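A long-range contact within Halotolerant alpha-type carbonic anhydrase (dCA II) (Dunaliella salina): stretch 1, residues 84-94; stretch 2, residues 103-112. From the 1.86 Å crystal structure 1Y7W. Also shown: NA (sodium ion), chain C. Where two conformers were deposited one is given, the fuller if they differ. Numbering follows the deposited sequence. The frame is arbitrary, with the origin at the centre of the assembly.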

# COMPACT_ATOMS: atom_id res chain seq x y z
N GLN A 84 14.32 16.36 -10.13
CA GLN A 84 13.84 17.08 -11.29
C GLN A 84 12.70 17.97 -10.95
O GLN A 84 11.97 17.75 -9.97
N ALA A 85 12.53 18.98 -11.79
CA ALA A 85 11.45 19.95 -11.61
C ALA A 85 10.07 19.24 -11.55
O ALA A 85 9.22 19.52 -10.71
N ASP A 86 9.81 18.33 -12.47
CA ASP A 86 8.48 17.72 -12.39
C ASP A 86 8.53 16.35 -11.75
O ASP A 86 7.74 15.47 -12.12
N GLY A 87 9.46 16.18 -10.82
CA GLY A 87 9.62 14.90 -10.11
C GLY A 87 9.18 15.14 -8.69
O GLY A 87 9.48 16.19 -8.10
N ILE A 88 8.46 14.18 -8.10
CA ILE A 88 7.95 14.34 -6.76
C ILE A 88 8.88 13.85 -5.66
O ILE A 88 9.42 12.73 -5.73
N THR A 89 9.05 14.69 -4.63
CA THR A 89 9.83 14.27 -3.45
C THR A 89 8.87 14.39 -2.29
O THR A 89 8.26 15.43 -2.09
N LEU A 90 8.73 13.32 -1.50
CA LEU A 90 7.85 13.35 -0.33
C LEU A 90 8.66 14.11 0.72
O LEU A 90 9.73 13.67 1.12
N THR A 91 8.11 15.22 1.18
CA THR A 91 8.83 16.06 2.12
C THR A 91 8.22 16.11 3.53
O THR A 91 7.03 15.87 3.70
N ASN A 92 9.05 16.43 4.54
CA ASN A 92 8.59 16.50 5.93
C ASN A 92 7.98 15.08 6.23
O ASN A 92 6.90 14.95 6.81
N ALA A 93 8.68 14.06 5.76
CA ALA A 93 8.24 12.69 5.94
C ALA A 93 8.35 12.27 7.44
O ALA A 93 9.21 12.74 8.18
N LYS A 94 7.42 11.41 7.87
CA LYS A 94 7.36 10.91 9.25
C LYS A 94 6.90 9.42 9.21
O LYS A 94 6.18 9.00 8.29
N VAL A 103 3.94 5.89 6.71
CA VAL A 103 4.77 7.05 6.46
C VAL A 103 3.81 8.11 5.92
O VAL A 103 2.98 7.83 5.05
N THR A 104 3.87 9.30 6.54
CA THR A 104 3.05 10.44 6.12
C THR A 104 4.03 11.55 5.69
O THR A 104 5.26 11.47 5.93
N PHE A 105 3.52 12.60 5.06
CA PHE A 105 4.41 13.62 4.55
C PHE A 105 3.55 14.81 4.10
O PHE A 105 2.33 14.74 4.15
N ASP A 106 4.19 15.90 3.71
CA ASP A 106 3.42 17.03 3.23
C ASP A 106 2.68 16.59 1.95
O ASP A 106 3.26 15.87 1.13
N GLN A 107 1.44 16.99 1.78
CA GLN A 107 0.72 16.58 0.55
C GLN A 107 1.31 17.16 -0.71
O GLN A 107 1.48 18.38 -0.83
N PRO A 108 1.68 16.29 -1.67
CA PRO A 108 2.24 16.80 -2.92
C PRO A 108 1.15 17.66 -3.62
O PRO A 108 -0.04 17.38 -3.51
N ALA A 109 1.55 18.67 -4.37
CA ALA A 109 0.55 19.52 -5.02
C ALA A 109 0.87 19.82 -6.48
O ALA A 109 0.12 20.57 -7.13
N ALA A 110 1.95 19.25 -7.00
CA ALA A 110 2.30 19.48 -8.39
C ALA A 110 2.64 18.17 -9.09
O ALA A 110 3.03 17.23 -8.43
N ASN A 111 2.49 18.14 -10.41
CA ASN A 111 2.85 16.95 -11.18
C ASN A 111 2.15 15.72 -10.68
O ASN A 111 2.70 14.62 -10.72
N LEU A 112 0.92 15.90 -10.24
CA LEU A 112 0.15 14.79 -9.68
C LEU A 112 -0.22 13.73 -10.73
O LEU A 112 -0.41 14.04 -11.92

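Gln84 stays out of reach of stretch 2, with chi1 and chi2 both m. Its carbonyl opens a type I turn that closes at Gly87, where Gly87 N donates to Gln84 O at 3.1 Å. The turn holds a sodium ion: Gln84 O and Gly87 O each lie 2.4 Å from NA. Waters 1 and 3 and one atom from elsewhere in the structure complete its contacts. Water 1 also donates to Ala85 O.

Ala85 and Asp86 set CB sideways. The Asp86 carboxylate leads away, so its CB makes the approach, 3.1 Å from Asn111 OD1. Asn111 (chi1 m) points toward stretch 1. Its ND2 donates to water 2, which in turn donates weakly to Gly87 O.

Ile88 points toward stretch 2 as an m,t rotamer. Its CD1 lies 3.8 Å from Ala110 O, and its CG2 lies 4.2 Å from Pro108 CG. Thr89 (m) faces away; its OG1 is 3.0 Å from the oxygen of water 3, which binds the sodium.

Leu90 is also m,t. Leu90 CD2 lies 4.1 Å from Pro108 CG and 4.0 Å from Phe105 CD1. Leu90 CD1 sits over one face of the Phe105 ring, 4.0 Å from its centroid, in a CH-pi contact. Phe105 has chi1 p and chi2 71°.

Asp106 (m) points toward stretch 1 and serves two side chains. Thr91 OG1 (chi1 p) donates a weak bond to Asp106 OD1 at 3.2 Å. Asn92 (t) points toward stretch 2, and its ND2 donates to Asp106 OD2 at 3.0 Å. Water 4 links Thr91 N to Asp106 O. Water 5 donates to Asp106 OD2 and weakly to Asn92 O.

Ala93 CB lies 4.4 Å from Val103 CG1 (chi1 t). Lys94 (m,t,t,t) and Thr104 (p) share one sheet face, with Lys94 CB 3.8 Å from Thr104 OG1.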

# COMPACT_ATOMS: atom_id res chain seq x y z
CB GLN A 84 13.34 16.14 -12.40
CG GLN A 84 14.39 15.21 -13.03
CD GLN A 84 15.52 15.95 -13.67
OE1 GLN A 84 16.56 16.19 -13.05
NE2 GLN A 84 15.32 16.33 -14.93
CB ALA A 85 11.46 20.94 -12.79
CB ASP A 86 7.83 17.65 -13.77
CG ASP A 86 8.82 17.42 -14.82
OD1 ASP A 86 9.83 16.74 -14.50
OD2 ASP A 86 8.61 17.95 -15.96
CB ILE A 88 6.56 13.58 -6.61
CG1 ILE A 88 5.47 14.35 -7.40
CG2 ILE A 88 6.14 13.52 -5.13
CD1 ILE A 88 4.04 13.75 -7.32
CB THR A 89 11.02 15.19 -3.17
OG1 THR A 89 11.92 15.11 -4.28
CG2 THR A 89 11.72 14.69 -1.85
CB LEU A 90 7.58 11.91 0.13
CG LEU A 90 6.91 11.07 -0.97
CD1 LEU A 90 6.54 9.74 -0.34
CD2 LEU A 90 5.66 11.76 -1.52
CB THR A 91 8.94 17.50 1.55
OG1 THR A 91 7.68 18.15 1.68
CG2 THR A 91 9.34 17.46 0.09
CB ASN A 92 7.54 17.61 6.12
CG ASN A 92 7.06 17.74 7.57
OD1 ASN A 92 7.74 17.29 8.52
ND2 ASN A 92 5.88 18.37 7.77
CB ALA A 93 9.10 11.77 5.07
CB LYS A 94 6.35 11.74 10.03
CG LYS A 94 6.74 13.22 10.06
CD LYS A 94 5.72 14.07 10.76
CE LYS A 94 6.35 15.49 10.89
NZ LYS A 94 5.48 16.49 11.62
CB VAL A 103 5.89 6.74 5.45
CG1 VAL A 103 6.66 8.05 5.03
CG2 VAL A 103 6.88 5.74 6.05
CB THR A 104 2.16 10.95 7.30
OG1 THR A 104 2.95 11.05 8.49
CG2 THR A 104 0.98 9.96 7.58
CB PHE A 105 5.19 13.03 3.35
CG PHE A 105 4.36 12.08 2.47
CD1 PHE A 105 3.35 12.56 1.65
CD2 PHE A 105 4.51 10.67 2.60
CE1 PHE A 105 2.45 11.64 0.97
CE2 PHE A 105 3.65 9.77 1.96
CZ PHE A 105 2.62 10.25 1.13
CB ASP A 106 4.37 18.17 2.92
CG ASP A 106 4.94 18.81 4.16
OD1 ASP A 106 6.01 19.43 4.03
OD2 ASP A 106 4.32 18.68 5.23
CB GLN A 107 -0.73 17.00 0.61
CG GLN A 107 -1.67 15.87 0.97
CD GLN A 107 -3.11 16.37 1.16
OE1 GLN A 107 -3.85 15.85 2.04
NE2 GLN A 107 -3.53 17.36 0.34
CB PRO A 108 2.55 15.52 -3.73
CG PRO A 108 2.81 14.51 -2.70
CD PRO A 108 1.78 14.83 -1.60
CB ALA A 109 0.36 20.88 -4.22
CB ALA A 110 3.52 20.41 -8.49
CB ASN A 111 4.36 16.76 -11.12
CG ASN A 111 5.11 17.97 -11.64
OD1 ASN A 111 4.95 18.32 -12.81
ND2 ASN A 111 5.90 18.64 -10.77
CB LEU A 112 -1.11 15.33 -9.07
CG LEU A 112 -0.89 16.27 -7.86
CD1 LEU A 112 -2.26 16.71 -7.34
CD2 LEU A 112 -0.14 15.55 -6.73
NA NA C . 11.35 17.60 -7.68
O HOH W 1 9.88 19.28 -8.02
O HOH W 2 6.79 18.07 -7.73
O HOH W 3 10.91 17.61 -5.53
O HOH W 4 5.68 16.04 0.02
O HOH W 5 3.81 16.36 6.99